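Long-range contacts in CRISPR/cas2 protein (Pyrococcus horikoshii OT3, PDB 6K2E), which probably acts in CRISPR adaptive immunity, where Cas2 proteins take part in acquiring new spacers, and may bind nucleic acid: residues M4-Y10 with S34-L40; L23-L28 with E47-L52. All coordinates share one frame; numbering follows the deposited sequence.

The two contacts build successive layers of one small domain. Interaction 1 pairs the two central strands of the antiparallel sheet, and interaction 2 joins the two helices packed on that sheet. Their centres lie about 10 Å apart and they touch directly: L28 CD2, just past the end of helix 17-27, reaches to 3.7 Å from V6 CG2 and to 3.6 Å from G38 N in the strands, while F36 CD2 packs against L24 O. Along the chain they interleave, since strand 3-11 leads into helix 17-27 and strand 35-41 into helix 42-55. The opposite face of the sheet, with I7, V9, V35 and E37, meets the second subunit.

Interaction 1: residues M4-Y10 with S34-L40; sequences MYVIVVY and SVFEGEL
Y5 lays its ring flat over the backbone of G38, ring atom CE2 3.5 Å from G38 CA; at the backbone angles of G38 (phi 151°) a CB would be jammed against E37 O. The ring swings away from its paired residue E39 toward G38 and E37 because chi1 of -160° sets CG opposite the backbone N, and Y5 OH gives a 3.0 Å hydrogen bond to E37 OE1. That oxygen is met on its anti side, somewhat out of the carboxylate plane, with the ring and carboxylate planes 77° apart. E37 OE2, in turn, holds R31 in a salt bridge and Y65 of the second subunit in a hydrogen bond. Cutting Y5 back to an alanine is likely to uncover the G38 backbone on that face and cost E37 OE1 its hydroxyl partner. Further along this face V35 fits between two branched neighbours, its CG1 4.1 Å from I7 CG2 and its CG2 4.2 Å from V9 CG1. On the other face, V6 CG2 comes 3.9 Å from L40 CD1, the two branches set roughly perpendicular. At the far end S34 sits over one face of the Y10 ring, its CB 3.8 Å from the centroid in a CH-pi contact, while S34 OG hydrogen-bonds to Y10 O. Antiparallel backbone bonds run between, and the pair forms the centre of the ferredoxin-like sheet of Cas2 proteins.

Interaction 2: residues L23-L28 with E47-L52; sequences LLKTYL and ELEMRL
Y27 spreads one face of its ring over L48, whose CB stands almost on the ring normal, 4.0 Å from the centroid. This CH-pi contact is made by CB; farther out, L48 CD1 packs beside Y27 CD1 and goes on to L23 and L24. The phenol oxygen then reaches the far helix and is used twice: Y27 OH donates to E47 OE1 at 2.7 Å, approaching from above the carboxylate plane, and accepts from R51 NH1 at 2.8 Å (N-H...O angle 149°). One hydroxyl thus links an acid and a base from successive turns of helix 42-55, which holds the phenol end against that helix, while L48 lying over the face limits the ring's turn. R51 can make this bond because its chain bends at chi3 (85°), bringing the phenol oxygen close to the guanidinium plane. The same group lies with one face over L23, and L23 CD1 sits 3.7 Å from R51 CZ. Deeper in, L48 is shared by L24 and L28: its CD1 lies 3.9 Å from L24 CD2, and its CD2 meets L28 CD1. L23 uses its other methyl on the next turn, CD2 coming 3.9 Å from L52 CG. The polar trio thus borders a leucine seam between two helices running antiparallel at 174°, their segment axes 10.6 Å apart. Below this seam lies the sheet: L24 and L28 rest on V8 and F36 of its central strands, L28 also on V6 and L40, while L52 covers V62 and I64 of strand 61-67.

Interaction 1: residues M4-Y10 with S34-L40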
loop_
_atom_site.group_PDB
_atom_site.type_symbol
_atom_site.label_atom_id
_atom_site.label_comp_id
_atom_site.label_asym_id
_atom_site.label_seq_id
_atom_site.Cartn_x
_atom_site.Cartn_y
_atom_site.Cartn_z
ATOM N N MET A 4 3.777 14.273 9.059
ATOM C CA MET A 4 2.806 13.331 8.524
ATOM C C MET A 4 3.407 11.935 8.526
ATOM O O MET A 4 4.618 11.762 8.666
ATOM C CB MET A 4 2.364 13.677 7.092
ATOM C CG MET A 4 1.333 14.798 6.973
ATOM S SD MET A 4 2.087 16.390 6.724
ATOM C CE MET A 4 3.236 15.942 5.420
ATOM N N TYR A 5 2.539 10.933 8.430
ATOM C CA TYR A 5 2.961 9.561 8.170
ATOM C C TYR A 5 2.560 9.162 6.752
ATOM O O TYR A 5 1.460 9.492 6.304
ATOM C CB TYR A 5 2.349 8.596 9.196
ATOM C CG TYR A 5 3.084 7.286 9.297
ATOM C CD1 TYR A 5 2.700 6.173 8.536
ATOM C CD2 TYR A 5 4.167 7.156 10.135
ATOM C CE1 TYR A 5 3.396 4.971 8.625
ATOM C CE2 TYR A 5 4.856 5.954 10.237
ATOM C CZ TYR A 5 4.477 4.881 9.479
ATOM O OH TYR A 5 5.188 3.721 9.604
ATOM N N VAL A 6 3.431 8.425 6.050
ATOM C CA VAL A 6 3.121 8.026 4.678
ATOM C C VAL A 6 3.280 6.523 4.497
ATOM O O VAL A 6 4.093 5.882 5.165
ATOM C CB VAL A 6 3.970 8.769 3.620
ATOM C CG1 VAL A 6 3.524 10.210 3.495
ATOM C CG2 VAL A 6 5.429 8.685 3.948
ATOM N N ILE A 7 2.482 5.962 3.583
ATOM C CA ILE A 7 2.639 4.593 3.089
ATOM C C ILE A 7 2.747 4.689 1.579
ATOM O O ILE A 7 1.876 5.283 0.934
ATOM C CB ILE A 7 1.467 3.667 3.465
ATOM C CG1 ILE A 7 1.294 3.532 4.962
ATOM C CG2 ILE A 7 1.681 2.264 2.904
ATOM C CD1 ILE A 7 0.025 2.760 5.306
ATOM N N VAL A 8 3.836 4.172 1.025
ATOM C CA VAL A 8 4.166 4.302 -0.395
ATOM C C VAL A 8 4.165 2.922 -1.037
ATOM O O VAL A 8 4.883 2.022 -0.586
ATOM C CB VAL A 8 5.515 5.003 -0.615
ATOM C CG1 VAL A 8 5.977 4.836 -2.036
ATOM C CG2 VAL A 8 5.393 6.477 -0.270
ATOM N N VAL A 9 3.338 2.746 -2.065
ATOM C CA VAL A 9 3.339 1.541 -2.886
ATOM C C VAL A 9 3.694 1.955 -4.304
ATOM O O VAL A 9 2.999 2.795 -4.890
ATOM C CB VAL A 9 1.980 0.821 -2.860
ATOM C CG1 VAL A 9 2.139 -0.570 -3.352
ATOM C CG2 VAL A 9 1.367 0.829 -1.459
ATOM N N TYR A 10 4.777 1.395 -4.851
ATOM C CA TYR A 10 5.160 1.728 -6.222
ATOM C C TYR A 10 4.925 0.566 -7.169
ATOM O O TYR A 10 4.944 -0.602 -6.787
ATOM C CB TYR A 10 6.623 2.185 -6.367
ATOM C CG TYR A 10 7.687 1.143 -6.109
ATOM C CD1 TYR A 10 8.258 0.418 -7.142
ATOM C CD2 TYR A 10 8.144 0.921 -4.833
ATOM C CE1 TYR A 10 9.238 -0.528 -6.884
ATOM C CE2 TYR A 10 9.116 0.015 -4.578
ATOM C CZ TYR A 10 9.660 -0.717 -5.592
ATOM O OH TYR A 10 10.640 -1.637 -5.290
ATOM N N SER A 34 7.403 -3.879 -2.213
ATOM C CA SER A 34 7.398 -2.591 -2.882
ATOM C C SER A 34 6.640 -1.559 -2.044
ATOM O O SER A 34 6.149 -0.552 -2.572
ATOM C CB SER A 34 6.837 -2.764 -4.293
ATOM O OG SER A 34 6.144 -1.621 -4.727
ATOM N N VAL A 35 6.590 -1.788 -0.730
ATOM C CA VAL A 35 5.880 -0.953 0.230
ATOM C C VAL A 35 6.909 -0.317 1.162
ATOM O O VAL A 35 7.759 -1.015 1.730
ATOM C CB VAL A 35 4.842 -1.755 1.024
ATOM C CG1 VAL A 35 4.202 -0.862 2.093
ATOM C CG2 VAL A 35 3.781 -2.326 0.071
ATOM N N PHE A 36 6.881 1.010 1.247
ATOM C CA PHE A 36 7.696 1.777 2.176
ATOM C C PHE A 36 6.799 2.598 3.097
ATOM O O PHE A 36 5.727 3.062 2.693
ATOM C CB PHE A 36 8.631 2.720 1.434
ATOM C CG PHE A 36 9.823 2.050 0.823
ATOM C CD1 PHE A 36 9.721 1.384 -0.392
ATOM C CD2 PHE A 36 11.058 2.110 1.453
ATOM C CE1 PHE A 36 10.840 0.771 -0.954
ATOM C CE2 PHE A 36 12.166 1.502 0.902
ATOM C CZ PHE A 36 12.062 0.833 -0.290
ATOM N N GLU A 37 7.258 2.840 4.319
ATOM C CA GLU A 37 6.459 3.668 5.212
ATOM C C GLU A 37 7.355 4.410 6.191
ATOM O O GLU A 37 8.537 4.099 6.337
ATOM C CB GLU A 37 5.401 2.841 5.959
ATOM C CG GLU A 37 5.938 1.613 6.656
ATOM C CD GLU A 37 4.853 0.787 7.314
ATOM O OE1 GLU A 37 4.086 1.335 8.129
ATOM O OE2 GLU A 37 4.783 -0.422 7.032
ATOM N N GLY A 38 6.785 5.417 6.831
ATOM C CA GLY A 38 7.484 6.141 7.875
ATOM C C GLY A 38 7.035 7.585 7.976
ATOM O O GLY A 38 6.258 8.089 7.169
ATOM N N GLU A 39 7.594 8.258 8.978
ATOM C CA GLU A 39 7.327 9.668 9.207
ATOM C C GLU A 39 8.128 10.536 8.249
ATOM O O GLU A 39 9.296 10.270 7.963
ATOM C CB GLU A 39 7.715 10.046 10.627
ATOM C CG GLU A 39 6.655 9.935 11.682
ATOM C CD GLU A 39 7.101 10.652 12.929
ATOM O OE1 GLU A 39 7.311 9.990 13.968
ATOM O OE2 GLU A 39 7.287 11.886 12.837
ATOM N N LEU A 40 7.507 11.602 7.789
ATOM C CA LEU A 40 8.162 12.553 6.916
ATOM C C LEU A 40 7.667 13.946 7.261
ATOM O O LEU A 40 6.486 14.142 7.543
ATOM C CB LEU A 40 7.872 12.260 5.449
ATOM C CG LEU A 40 8.685 11.190 4.752
ATOM C CD1 LEU A 40 8.287 11.182 3.274
ATOM C CD2 LEU A 40 10.163 11.438 4.937
#

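Interaction 2: residues L23-L28 with E47-L52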
loop_
_atom_site.group_PDB
_atom_site.type_symbol
_atom_site.label_atom_id
_atom_site.label_comp_id
_atom_site.label_asym_id
_atom_site.label_seq_id
_atom_site.Cartn_x
_atom_site.Cartn_y
_atom_site.Cartn_z
ATOM N N LEU A 23 15.852 5.395 -3.831
ATOM C CA LEU A 23 15.342 6.709 -3.469
ATOM C C LEU A 23 14.385 6.627 -2.284
ATOM O O LEU A 23 14.512 7.421 -1.332
ATOM C CB LEU A 23 14.657 7.333 -4.683
ATOM C CG LEU A 23 13.915 8.636 -4.443
ATOM C CD1 LEU A 23 14.879 9.720 -3.968
ATOM C CD2 LEU A 23 13.127 9.074 -5.685
ATOM N N LEU A 24 13.479 5.627 -2.286
ATOM C CA LEU A 24 12.565 5.465 -1.161
ATOM C C LEU A 24 13.264 4.989 0.109
ATOM O O LEU A 24 12.736 5.227 1.200
ATOM C CB LEU A 24 11.447 4.503 -1.524
ATOM C CG LEU A 24 10.368 5.043 -2.458
ATOM C CD1 LEU A 24 9.503 3.930 -3.064
ATOM C CD2 LEU A 24 9.515 6.063 -1.730
ATOM N N LYS A 25 14.436 4.336 0.006
ATOM C CA LYS A 25 15.136 3.888 1.214
ATOM C C LYS A 25 15.898 5.022 1.901
ATOM O O LYS A 25 16.151 4.949 3.107
ATOM C CB LYS A 25 16.078 2.713 0.888
ATOM C CG LYS A 25 16.763 2.002 2.122
ATOM C CD LYS A 25 16.288 0.530 2.399
ATOM C CE LYS A 25 16.521 0.090 3.887
ATOM N NZ LYS A 25 15.356 0.282 4.853
ATOM N N THR A 26 16.236 6.086 1.170
ATOM C CA THR A 26 16.777 7.287 1.799
ATOM C C THR A 26 15.771 7.935 2.761
ATOM O O THR A 26 16.170 8.417 3.825
ATOM C CB THR A 26 17.312 8.279 0.744
ATOM O OG1 THR A 26 16.307 8.592 -0.214
ATOM C CG2 THR A 26 18.462 7.638 0.034
ATOM N N TYR A 27 14.475 7.984 2.400
ATOM C CA TYR A 27 13.517 8.696 3.243
ATOM C C TYR A 27 12.744 7.788 4.176
ATOM O O TYR A 27 12.324 8.253 5.237
ATOM C CB TYR A 27 12.493 9.467 2.402
ATOM C CG TYR A 27 13.049 10.558 1.532
ATOM C CD1 TYR A 27 13.607 10.251 0.299
ATOM C CD2 TYR A 27 13.015 11.896 1.930
ATOM C CE1 TYR A 27 14.119 11.223 -0.518
ATOM C CE2 TYR A 27 13.534 12.892 1.111
ATOM C CZ TYR A 27 14.088 12.533 -0.115
ATOM O OH TYR A 27 14.618 13.454 -0.980
ATOM N N LEU A 28 12.497 6.528 3.809
ATOM C CA LEU A 28 11.460 5.746 4.479
ATOM C C LEU A 28 11.974 4.371 4.874
ATOM O O LEU A 28 13.026 3.915 4.430
ATOM C CB LEU A 28 10.214 5.607 3.584
ATOM C CG LEU A 28 9.454 6.921 3.342
ATOM C CD1 LEU A 28 8.411 6.824 2.237
ATOM C CD2 LEU A 28 8.833 7.371 4.643
ATOM N N GLU A 47 10.076 16.793 -1.299
ATOM C CA GLU A 47 11.344 16.485 -1.960
ATOM C C GLU A 47 11.332 15.086 -2.566
ATOM O O GLU A 47 11.788 14.890 -3.702
ATOM C CB GLU A 47 12.504 16.635 -0.972
ATOM C CG GLU A 47 13.906 16.692 -1.598
ATOM C CD GLU A 47 15.012 16.765 -0.539
ATOM O OE1 GLU A 47 15.106 15.837 0.292
ATOM O OE2 GLU A 47 15.773 17.761 -0.514
ATOM N N LEU A 48 10.772 14.123 -1.830
ATOM C CA LEU A 48 10.651 12.751 -2.299
ATOM C C LEU A 48 9.766 12.664 -3.526
ATOM O O LEU A 48 10.102 11.969 -4.492
ATOM C CB LEU A 48 10.078 11.890 -1.182
ATOM C CG LEU A 48 9.656 10.483 -1.566
ATOM C CD1 LEU A 48 10.866 9.669 -2.038
ATOM C CD2 LEU A 48 8.994 9.840 -0.385
ATOM N N GLU A 49 8.640 13.386 -3.509
ATOM C CA GLU A 49 7.701 13.354 -4.621
ATOM C C GLU A 49 8.300 13.969 -5.870
ATOM O O GLU A 49 8.078 13.467 -6.977
ATOM C CB GLU A 49 6.433 14.089 -4.231
ATOM C CG GLU A 49 5.301 13.827 -5.162
ATOM C CD GLU A 49 5.147 14.917 -6.155
ATOM O OE1 GLU A 49 5.779 15.972 -5.958
ATOM O OE2 GLU A 49 4.424 14.707 -7.141
ATOM N N MET A 50 9.069 15.049 -5.706
ATOM C CA MET A 50 9.749 15.671 -6.836
ATOM C C MET A 50 10.815 14.740 -7.409
ATOM O O MET A 50 10.962 14.631 -8.629
ATOM C CB MET A 50 10.361 17.011 -6.411
ATOM C CG MET A 50 11.105 17.772 -7.532
ATOM S SD MET A 50 12.909 17.537 -7.519
ATOM C CE MET A 50 13.513 19.098 -8.171
ATOM N N ARG A 51 11.573 14.074 -6.547
ATOM C CA ARG A 51 12.580 13.160 -7.056
ATOM C C ARG A 51 11.944 11.903 -7.654
ATOM O O ARG A 51 12.449 11.379 -8.657
ATOM C CB ARG A 51 13.578 12.835 -5.941
ATOM C CG ARG A 51 14.532 14.003 -5.656
ATOM C CD ARG A 51 15.335 13.829 -4.372
ATOM N NE ARG A 51 16.542 13.042 -4.611
ATOM C CZ ARG A 51 17.283 12.494 -3.651
ATOM N NH1 ARG A 51 16.949 12.656 -2.375
ATOM N NH2 ARG A 51 18.352 11.769 -3.963
ATOM N N LEU A 52 10.800 11.457 -7.108
ATOM C CA LEU A 52 10.060 10.349 -7.711
ATOM C C LEU A 52 9.496 10.746 -9.061
ATOM O O LEU A 52 9.517 9.950 -10.006
ATOM C CB LEU A 52 8.913 9.912 -6.802
ATOM C CG LEU A 52 9.218 8.977 -5.628
ATOM C CD1 LEU A 52 8.089 8.971 -4.616
ATOM C CD2 LEU A 52 9.504 7.575 -6.118
#